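Local coordinates for putative cell adhesion protein (Bacteroides fragilis, PDB 4H40), which is a putative cell adhesion protein with a fimbrillin-like fold and is probably a component of a distinct type of pilus made by human gut bacteria, at residues S55-V60 and I119-K124; Y72-L77 and P91-D96. All coordinates share one frame; numbering follows the deposited sequence.

Overall arrangement
Both contacts lie in the first part of the chain. From the N terminus, S55-V60 opens contact 1 and runs on strand 56-62. The chain then turns back through strand 74-79, the first half of contact 2, and a short excursion brings P91-D96 against it, so contact 2 closes a hairpin. Only later does I119-K124 return to the other edge of strand 56-62 and close the longer loop of contact 1, which contains contact 2. Strand 56-62 thus sits between 113-121 and 74-79, pairing with the latter through probable hydrogen bonds of Leu59 N with Lys74 O and Tyr76 N with Ile57 O. The contacts, with centres about 7 Å apart, also meet where Ala123 packs on Val94.

Contact 1: residues S55-V60 and I119-K124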
loop_
_atom_site.group_PDB
_atom_site.type_symbol
_atom_site.label_atom_id
_atom_site.label_comp_id
_atom_site.label_asym_id
_atom_site.label_seq_id
_atom_site.Cartn_x
_atom_site.Cartn_y
_atom_site.Cartn_z
ATOM N N SER B 55 -12.130 29.752 15.014
ATOM C CA SER B 55 -11.773 29.866 13.602
ATOM C C SER B 55 -12.345 31.157 13.036
ATOM O O SER B 55 -13.222 31.765 13.648
ATOM C CB SER B 55 -12.257 28.655 12.808
ATOM O OG SER B 55 -13.663 28.637 12.646
ATOM N N THR B 56 -11.808 31.605 11.902
ATOM C CA THR B 56 -12.280 32.837 11.276
ATOM C C THR B 56 -12.821 32.534 9.902
ATOM O O THR B 56 -12.381 31.567 9.268
ATOM C CB THR B 56 -11.175 33.917 11.190
ATOM O OG1 THR B 56 -10.085 33.443 10.391
ATOM C CG2 THR B 56 -10.689 34.380 12.555
ATOM N N ILE B 57 -13.791 33.340 9.452
ATOM C CA ILE B 57 -14.348 33.236 8.109
ATOM C C ILE B 57 -14.253 34.604 7.466
ATOM O O ILE B 57 -14.413 35.602 8.156
ATOM C CB ILE B 57 -15.799 32.638 8.021
ATOM C CG1 ILE B 57 -16.874 33.562 8.557
ATOM C CG2 ILE B 57 -15.932 31.252 8.632
ATOM C CD1 ILE B 57 -17.763 34.040 7.486
ATOM N N ARG B 58 -13.964 34.654 6.167
ATOM C CA ARG B 58 -13.976 35.873 5.360
ATOM C C ARG B 58 -15.183 35.865 4.432
ATOM O O ARG B 58 -15.382 34.921 3.669
ATOM C CB ARG B 58 -12.698 36.069 4.526
ATOM C CG ARG B 58 -12.841 37.204 3.483
ATOM C CD ARG B 58 -11.556 37.606 2.798
ATOM N NE ARG B 58 -10.509 37.945 3.760
ATOM C CZ ARG B 58 -10.303 39.152 4.275
ATOM N NH1 ARG B 58 -11.061 40.177 3.906
ATOM N NH2 ARG B 58 -9.331 39.345 5.152
ATOM N N LEU B 59 -15.950 36.933 4.467
ATOM C CA LEU B 59 -17.083 37.102 3.585
ATOM C C LEU B 59 -16.598 37.966 2.425
ATOM O O LEU B 59 -16.164 39.088 2.667
ATOM C CB LEU B 59 -18.225 37.749 4.392
ATOM C CG LEU B 59 -19.634 37.744 3.821
ATOM C CD1 LEU B 59 -20.222 36.360 3.805
ATOM C CD2 LEU B 59 -20.520 38.596 4.671
ATOM N N VAL B 60 -16.538 37.387 1.196
ATOM C CA VAL B 60 -16.095 38.023 -0.063
ATOM C C VAL B 60 -17.364 38.418 -0.826
ATOM O O VAL B 60 -18.174 37.537 -1.149
ATOM C CB VAL B 60 -15.159 37.112 -0.933
ATOM C CG1 VAL B 60 -14.598 37.870 -2.140
ATOM C CG2 VAL B 60 -14.030 36.487 -0.113
ATOM N N ILE B 119 -17.114 32.431 0.647
ATOM C CA ILE B 119 -16.555 32.291 1.993
ATOM C C ILE B 119 -15.230 31.590 1.907
ATOM O O ILE B 119 -15.050 30.696 1.078
ATOM C CB ILE B 119 -17.498 31.523 2.991
ATOM C CG1 ILE B 119 -19.017 31.735 2.761
ATOM C CG2 ILE B 119 -17.069 31.688 4.464
ATOM C CD1 ILE B 119 -19.528 33.083 3.030
ATOM N N LEU B 120 -14.329 31.973 2.811
ATOM C CA LEU B 120 -13.001 31.401 3.032
ATOM C C LEU B 120 -12.800 31.238 4.521
ATOM O O LEU B 120 -13.230 32.105 5.293
ATOM C CB LEU B 120 -11.894 32.299 2.459
ATOM C CG LEU B 120 -11.898 32.549 0.975
ATOM C CD1 LEU B 120 -11.289 33.865 0.682
ATOM C CD2 LEU B 120 -11.165 31.463 0.215
ATOM N N SER B 121 -12.136 30.158 4.929
ATOM C CA SER B 121 -11.800 29.931 6.333
ATOM C C SER B 121 -10.493 29.152 6.392
ATOM O O SER B 121 -10.429 28.056 5.817
ATOM C CB SER B 121 -12.918 29.222 7.089
ATOM O OG SER B 121 -12.571 29.101 8.458
ATOM N N PRO B 122 -9.403 29.715 6.971
ATOM C CA PRO B 122 -9.286 31.012 7.683
ATOM C C PRO B 122 -9.572 32.242 6.814
ATOM O O PRO B 122 -9.526 32.157 5.583
ATOM C CB PRO B 122 -7.819 31.023 8.149
ATOM C CG PRO B 122 -7.432 29.582 8.215
ATOM C CD PRO B 122 -8.129 28.971 7.034
ATOM N N ALA B 123 -9.846 33.396 7.471
ATOM C CA ALA B 123 -10.153 34.667 6.803
ATOM C C ALA B 123 -8.900 35.271 6.152
ATOM O O ALA B 123 -8.534 36.422 6.435
ATOM C CB ALA B 123 -10.780 35.647 7.792
ATOM N N LYS B 124 -8.246 34.476 5.276
ATOM C CA LYS B 124 -7.031 34.865 4.557
ATOM C C LYS B 124 -7.316 36.026 3.602
ATOM O O LYS B 124 -8.437 36.160 3.111
ATOM C CB LYS B 124 -6.423 33.671 3.787
ATOM C CG LYS B 124 -5.809 32.608 4.683
ATOM C CD LYS B 124 -4.970 31.621 3.868
ATOM C CE LYS B 124 -3.576 31.529 4.428
ATOM N NZ LYS B 124 -2.626 30.989 3.426
#
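Ile119 brings its two branches to different partners on strand 56-60. Its CD1 meets CD1 of Leu59, whose side chain lies beside it and points the same way, while its CG2 is 3.9 Å from CD1 of Ile57, these two chains crossing obliquely. CG2 stands anti to the backbone N of Ile119, on the side of Ile57 CD1 and Arg58 O. Branched aliphatic residues suit this buried layer, where Ile177 also covers Ile119. On the face that carries Arg58 and Leu120, CD1 of Leu120 meets CG2 of Val60.

The backbones of Arg58 and Leu120 form a hydrogen-bonded antiparallel pair, Arg58 N to Leu120 O at 2.8 Å and Leu120 N to Arg58 O at 3.2 Å. Strand 119-121 stops at Ser121, where a cis peptide bond leads into Pro122, and side chains take over. Ser121 OG, anti to its own backbone N (chi1 -177°), donates a hydrogen bond to Thr56 O at 2.6 Å. Thr56 OG1 in turn accepts the N-H of Ala123 at 2.9 Å from its N, nearly straight (172°), and also bonds to the carbonyl of Gly98. Ala123 centres an inverse gamma turn, closed by Lys124 N to Pro122 O, and its methyl is small enough to pack on CB of Arg58. At the outer edge the Arg58 chain bends at chi3 and its guanidinium spans two carbonyls: NE to Lys124 O at 2.8 Å, NH2 to Ala123 O at 3.3 Å, both donors lying above the carbonyl planes; NH1 binds Ser73. Antiparallel strand pairing thus runs into an inverse gamma turn, within the beta fold of the fimbrillin-like family, a member of the transthyretin clan.

Contact 2: residues Y72-L77 and P91-D96; sequences YSKAYL and PCEVDD
Cys92 N donates to Ala75 O at 3.0 Å, and the N-H is fairly straight (165°), although the nitrogen sits well above the plane of the carbonyl it meets. The side chain of Cys92 makes a second contact: with SG between the backbone N and the carbonyl carbon (chi1 68°), the sulfur lies against the peptide that joins Tyr76 to Leu77, 3.5 Å from Tyr76 C, and touches CB of Leu77. A compact, weakly polar thiol suits this place, covered further by Val100.

The two strands, 74-79 and 88-94, belong to one beta hairpin, but the pieces 74-77 and 91-94 run at 109° to each other, so the hairpin splays here. Toward the hairpin's turn the pairing goes on, Leu77 with Tyr90, whereas beyond Cys92 the second strand leaves its partner and Glu93 bonds to Ile101 of strand 100-102. Pro91, which has no N-H to offer, is placed in a non-hydrogen-bonded pair with Tyr76. Pro91 CG lies 3.8 Å from Tyr76 CE2, and Pro91 N approaches CD2 of the same ring.

Where the strands separate, Ala75 CB, pointing toward the second strand, meets Val94 CG2 at 3.7 Å, with Ala123 packing on both residues. Lys74 and Glu93, both partly exposed, approach each other with their charged groups: Lys74, its chain bent at chi2 and chi3, has NZ near the carboxylate. Lys74 NZ and Glu93 OE2 stay 4.0 Å apart, a long salt bridge, and the stronger partner of NZ is the carbonyl of Thr106.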
loop_
_atom_site.group_PDB
_atom_site.type_symbol
_atom_site.label_atom_id
_atom_site.label_comp_id
_atom_site.label_asym_id
_atom_site.label_seq_id
_atom_site.Cartn_x
_atom_site.Cartn_y
_atom_site.Cartn_z
ATOM N N TYR B 72 -16.939 45.814 0.845
ATOM C CA TYR B 72 -17.813 44.957 1.635
ATOM C C TYR B 72 -17.100 43.688 2.132
ATOM O O TYR B 72 -17.762 42.780 2.658
ATOM C CB TYR B 72 -19.081 44.601 0.843
ATOM C CG TYR B 72 -20.037 45.746 0.593
ATOM C CD1 TYR B 72 -20.125 46.817 1.483
ATOM C CD2 TYR B 72 -20.894 45.735 -0.502
ATOM C CE1 TYR B 72 -21.012 47.868 1.263
ATOM C CE2 TYR B 72 -21.794 46.777 -0.727
ATOM C CZ TYR B 72 -21.850 47.839 0.162
ATOM O OH TYR B 72 -22.726 48.870 -0.048
ATOM N N SER B 73 -15.754 43.634 2.005
ATOM C CA SER B 73 -14.972 42.501 2.488
ATOM C C SER B 73 -14.964 42.541 4.027
ATOM O O SER B 73 -14.633 43.580 4.606
ATOM C CB SER B 73 -13.566 42.528 1.901
ATOM O OG SER B 73 -13.009 41.225 1.867
ATOM N N LYS B 74 -15.404 41.439 4.682
ATOM C CA LYS B 74 -15.519 41.373 6.148
ATOM C C LYS B 74 -15.054 40.033 6.697
ATOM O O LYS B 74 -15.321 38.998 6.095
ATOM C CB LYS B 74 -16.979 41.639 6.594
ATOM C CG LYS B 74 -17.166 41.958 8.086
ATOM C CD LYS B 74 -17.088 43.442 8.400
ATOM C CE LYS B 74 -15.862 43.775 9.205
ATOM N NZ LYS B 74 -15.804 45.219 9.537
ATOM N N ALA B 75 -14.401 40.068 7.873
ATOM C CA ALA B 75 -13.903 38.907 8.598
ATOM C C ALA B 75 -14.704 38.690 9.879
ATOM O O ALA B 75 -15.116 39.660 10.522
ATOM C CB ALA B 75 -12.438 39.094 8.922
ATOM N N TYR B 76 -14.944 37.418 10.242
ATOM C CA TYR B 76 -15.722 37.084 11.443
ATOM C C TYR B 76 -15.029 36.056 12.314
ATOM O O TYR B 76 -14.291 35.228 11.789
ATOM C CB TYR B 76 -17.114 36.559 11.062
ATOM C CG TYR B 76 -17.994 37.607 10.433
ATOM C CD1 TYR B 76 -17.963 37.841 9.058
ATOM C CD2 TYR B 76 -18.882 38.352 11.202
ATOM C CE1 TYR B 76 -18.774 38.811 8.469
ATOM C CE2 TYR B 76 -19.692 39.333 10.623
ATOM C CZ TYR B 76 -19.636 39.555 9.253
ATOM O OH TYR B 76 -20.459 40.473 8.648
ATOM N N LEU B 77 -15.260 36.115 13.643
ATOM C CA LEU B 77 -14.720 35.144 14.593
ATOM C C LEU B 77 -15.849 34.202 15.006
ATOM O O LEU B 77 -16.970 34.645 15.268
ATOM C CB LEU B 77 -14.068 35.823 15.811
ATOM C CG LEU B 77 -13.448 34.891 16.861
ATOM C CD1 LEU B 77 -12.164 34.255 16.365
ATOM C CD2 LEU B 77 -13.185 35.614 18.134
ATOM N N PRO B 91 -17.984 40.109 14.175
ATOM C CA PRO B 91 -17.063 40.897 13.341
ATOM C C PRO B 91 -15.703 41.059 14.017
ATOM O O PRO B 91 -15.628 41.292 15.222
ATOM C CB PRO B 91 -17.786 42.246 13.189
ATOM C CG PRO B 91 -19.217 41.928 13.374
ATOM C CD PRO B 91 -19.263 40.819 14.386
ATOM N N CYS B 92 -14.633 40.857 13.258
ATOM C CA CYS B 92 -13.283 40.971 13.791
ATOM C C CYS B 92 -12.338 41.557 12.737
ATOM O O CYS B 92 -12.745 41.812 11.598
ATOM C CB CYS B 92 -12.787 39.618 14.308
ATOM S SG CYS B 92 -12.505 38.369 13.022
ATOM N N GLU B 93 -11.092 41.819 13.150
ATOM C CA GLU B 93 -10.027 42.321 12.287
ATOM C C GLU B 93 -8.943 41.266 12.259
ATOM O O GLU B 93 -8.584 40.727 13.313
ATOM C CB GLU B 93 -9.506 43.681 12.765
ATOM C CG GLU B 93 -10.493 44.823 12.556
ATOM C CD GLU B 93 -10.901 45.131 11.125
ATOM O OE1 GLU B 93 -10.054 45.023 10.209
ATOM O OE2 GLU B 93 -12.078 45.507 10.926
ATOM N N VAL B 94 -8.485 40.899 11.053
ATOM C CA VAL B 94 -7.493 39.833 10.919
ATOM C C VAL B 94 -6.263 40.283 10.131
ATOM O O VAL B 94 -6.292 41.315 9.443
ATOM C CB VAL B 94 -8.092 38.540 10.293
ATOM C CG1 VAL B 94 -9.085 37.865 11.238
ATOM C CG2 VAL B 94 -8.710 38.801 8.918
ATOM N N ASP B 95 -5.188 39.473 10.236
ATOM C CA ASP B 95 -3.964 39.640 9.464
ATOM C C ASP B 95 -4.188 38.953 8.093
ATOM O O ASP B 95 -5.253 38.360 7.872
ATOM C CB ASP B 95 -2.733 39.079 10.232
ATOM C CG ASP B 95 -2.656 37.568 10.484
ATOM O OD1 ASP B 95 -3.538 36.829 9.988
ATOM O OD2 ASP B 95 -1.702 37.125 11.166
ATOM N N ASP B 96 -3.198 38.991 7.188
ATOM C CA ASP B 96 -3.348 38.384 5.862
ATOM C C ASP B 96 -3.505 36.846 5.922
ATOM O O ASP B 96 -4.014 36.255 4.971
ATOM C CB ASP B 96 -2.187 38.795 4.931
ATOM C CG ASP B 96 -2.245 40.235 4.431
ATOM O OD1 ASP B 96 -3.210 40.967 4.798
ATOM O OD2 ASP B 96 -1.352 40.625 3.642
#